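Local coordinates for cerato-platanin-like protein (Moniliophthora perniciosa, PDB 3SUM), which is of uncertain function but belongs to the cerato-platanins, small fungal proteins with a double-psi beta barrel fold, at residues K65-G70 with Q113-Y118. Sequence-based numbering, arbitrary orientation.
Sequences KLRYKG and QLFSAY
The carbonyl oxygen of K65 is held by two hydrogen bonds and a weaker CA-H...O contact: Y118 N donates in the carbonyl plane, a water bound also by S116 OG donates the second bond, and A117 CA lies 3.2 Å from K65 O. K65 and Y118 form a hydrogen-bonded antiparallel pair, with K65 N returning a 2.8 Å bond to Y118 O almost along its C=O axis. Past the non-hydrogen-bonded pair L66-A117, at the next hydrogen-bonded pair, the regular pattern breaks. R67 N binds S116 O at 3.0 Å, yet R67 O accepts a bent bond (133°) from F115 N, 2.7 Å away.

The side chains of K65, R67, S116 and Y118 share one face. K65, with CG anti to its backbone N (chi1 -173°), runs alongside Y118 and bends at chi3, bringing CE to 3.1 Å from Y118 OH; the weak NZ-OH bond is secondary, since P136 takes both groups, through a salt bridge to NZ and a hydrogen bond to OH. Next to them, the CB, CG and CD of R67 pass S116 OG. On the other face L66 CD2 meets A117 CB at 3.6 Å and L114 CD1 at 4.0 Å, an apolar cluster that F87 and I5 extend. F115 and S116 opposite R67 form a classic beta bulge, in the antiparallel pairing of strands 63-68 and 116-120 at the surface of the double-psi beta barrel.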
loop_
_atom_site.group_PDB
_atom_site.type_symbol
_atom_site.label_atom_id
_atom_site.label_comp_id
_atom_site.label_asym_id
_atom_site.label_seq_id
_atom_site.Cartn_x
_atom_site.Cartn_y
_atom_site.Cartn_z
ATOM N N LYS A 65 -2.654 7.118 3.782
ATOM C CA LYS A 65 -2.486 8.116 2.765
ATOM C C LYS A 65 -1.037 8.563 2.771
ATOM O O LYS A 65 -0.506 8.985 3.811
ATOM C CB LYS A 65 -3.368 9.327 3.105
ATOM C CG LYS A 65 -3.271 10.284 1.891
ATOM C CD LYS A 65 -4.178 11.495 2.087
ATOM C CE LYS A 65 -3.416 12.694 2.588
ATOM N NZ LYS A 65 -4.271 13.937 2.406
ATOM N N LEU A 66 -0.370 8.527 1.619
ATOM C CA LEU A 66 1.033 8.890 1.565
ATOM C C LEU A 66 1.108 10.176 0.738
ATOM O O LEU A 66 0.338 10.326 -0.237
ATOM C CB LEU A 66 1.850 7.826 0.809
ATOM C CG LEU A 66 1.709 6.360 1.228
ATOM C CD1 LEU A 66 2.663 5.444 0.480
ATOM C CD2 LEU A 66 1.904 6.304 2.802
ATOM N N ARG A 67 1.994 11.090 1.115
ATOM C CA ARG A 67 2.218 12.280 0.257
ATOM C C ARG A 67 3.687 12.376 -0.113
ATOM O O ARG A 67 4.584 12.137 0.723
ATOM C CB ARG A 67 1.858 13.597 0.988
ATOM C CG ARG A 67 0.368 13.815 1.292
ATOM C CD ARG A 67 0.201 15.255 1.940
ATOM N NE ARG A 67 -1.187 15.749 1.986
ATOM C CZ ARG A 67 -1.849 16.313 0.961
ATOM N NH1 ARG A 67 -1.289 16.432 -0.240
ATOM N NH2 ARG A 67 -3.088 16.779 1.131
ATOM N N TYR A 68 3.934 12.685 -1.376
ATOM C CA TYR A 68 5.249 13.082 -1.833
ATOM C C TYR A 68 5.049 14.345 -2.644
ATOM O O TYR A 68 4.274 14.338 -3.632
ATOM C CB TYR A 68 5.829 11.998 -2.732
ATOM C CG TYR A 68 7.191 12.351 -3.235
ATOM C CD1 TYR A 68 8.333 12.043 -2.460
ATOM C CD2 TYR A 68 7.352 12.888 -4.526
ATOM C CE1 TYR A 68 9.603 12.330 -2.929
ATOM C CE2 TYR A 68 8.610 13.165 -5.022
ATOM C CZ TYR A 68 9.736 12.858 -4.250
ATOM O OH TYR A 68 11.012 13.161 -4.743
ATOM N N LYS A 69 5.743 15.416 -2.239
ATOM C CA LYS A 69 5.598 16.703 -2.884
ATOM C C LYS A 69 4.101 16.978 -3.058
ATOM O O LYS A 69 3.379 17.026 -2.039
ATOM C CB LYS A 69 6.483 16.793 -4.116
ATOM C CG LYS A 69 7.994 16.747 -3.721
ATOM C CD LYS A 69 8.843 16.902 -4.951
ATOM C CE LYS A 69 10.371 16.889 -4.518
ATOM N NZ LYS A 69 11.360 17.188 -5.647
ATOM N N GLY A 70 3.634 17.198 -4.276
ATOM C CA GLY A 70 2.223 17.517 -4.480
ATOM C C GLY A 70 1.364 16.309 -4.866
ATOM O O GLY A 70 0.250 16.486 -5.356
ATOM N N GLN A 113 11.854 9.953 0.266
ATOM C CA GLN A 113 11.323 10.293 1.560
ATOM C C GLN A 113 9.952 10.889 1.309
ATOM O O GLN A 113 9.797 11.644 0.340
ATOM C CB GLN A 113 12.251 11.290 2.206
ATOM C CG GLN A 113 13.650 10.795 2.003
ATOM C CD GLN A 113 14.527 11.237 3.083
ATOM O OE1 GLN A 113 14.116 11.226 4.263
ATOM N NE2 GLN A 113 15.758 11.658 2.705
ATOM N N LEU A 114 8.990 10.505 2.164
ATOM C CA LEU A 114 7.622 10.998 2.054
ATOM C C LEU A 114 7.459 12.261 2.781
ATOM O O LEU A 114 8.106 12.453 3.783
ATOM C CB LEU A 114 6.633 9.997 2.581
ATOM C CG LEU A 114 6.641 8.705 1.788
ATOM C CD1 LEU A 114 5.561 7.763 2.448
ATOM C CD2 LEU A 114 6.302 8.940 0.285
ATOM N N PHE A 115 6.568 13.138 2.291
ATOM C CA PHE A 115 6.169 14.292 3.101
ATOM C C PHE A 115 5.434 13.852 4.355
ATOM O O PHE A 115 5.693 14.385 5.450
ATOM C CB PHE A 115 5.237 15.239 2.319
ATOM C CG PHE A 115 4.808 16.386 3.150
ATOM C CD1 PHE A 115 3.593 16.357 3.790
ATOM C CD2 PHE A 115 5.698 17.419 3.412
ATOM C CE1 PHE A 115 3.187 17.349 4.613
ATOM C CE2 PHE A 115 5.288 18.481 4.240
ATOM C CZ PHE A 115 4.054 18.422 4.862
ATOM N N SER A 116 4.533 12.857 4.232
ATOM C CA SER A 116 3.752 12.454 5.395
ATOM C C SER A 116 3.150 11.114 5.050
ATOM O O SER A 116 3.065 10.771 3.855
ATOM C CB SER A 116 2.606 13.430 5.657
ATOM O OG SER A 116 1.762 13.484 4.487
ATOM N N ALA A 117 2.715 10.392 6.072
ATOM C CA ALA A 117 1.946 9.163 5.906
ATOM C C ALA A 117 1.117 9.075 7.139
ATOM O O ALA A 117 1.653 9.226 8.263
ATOM C CB ALA A 117 2.873 7.918 5.861
ATOM N N TYR A 118 -0.179 8.820 6.972
ATOM C CA TYR A 118 -1.021 8.564 8.135
ATOM C C TYR A 118 -2.164 7.675 7.727
ATOM O O TYR A 118 -2.554 7.647 6.530
ATOM C CB TYR A 118 -1.553 9.876 8.732
ATOM C CG TYR A 118 -2.283 10.826 7.815
ATOM C CD1 TYR A 118 -1.619 11.883 7.204
ATOM C CD2 TYR A 118 -3.647 10.696 7.596
ATOM C CE1 TYR A 118 -2.299 12.792 6.363
ATOM C CE2 TYR A 118 -4.351 11.626 6.809
ATOM C CZ TYR A 118 -3.672 12.638 6.200
ATOM O OH TYR A 118 -4.397 13.505 5.448
HETATM O O HOH W 1 -0.290 11.722 4.151
#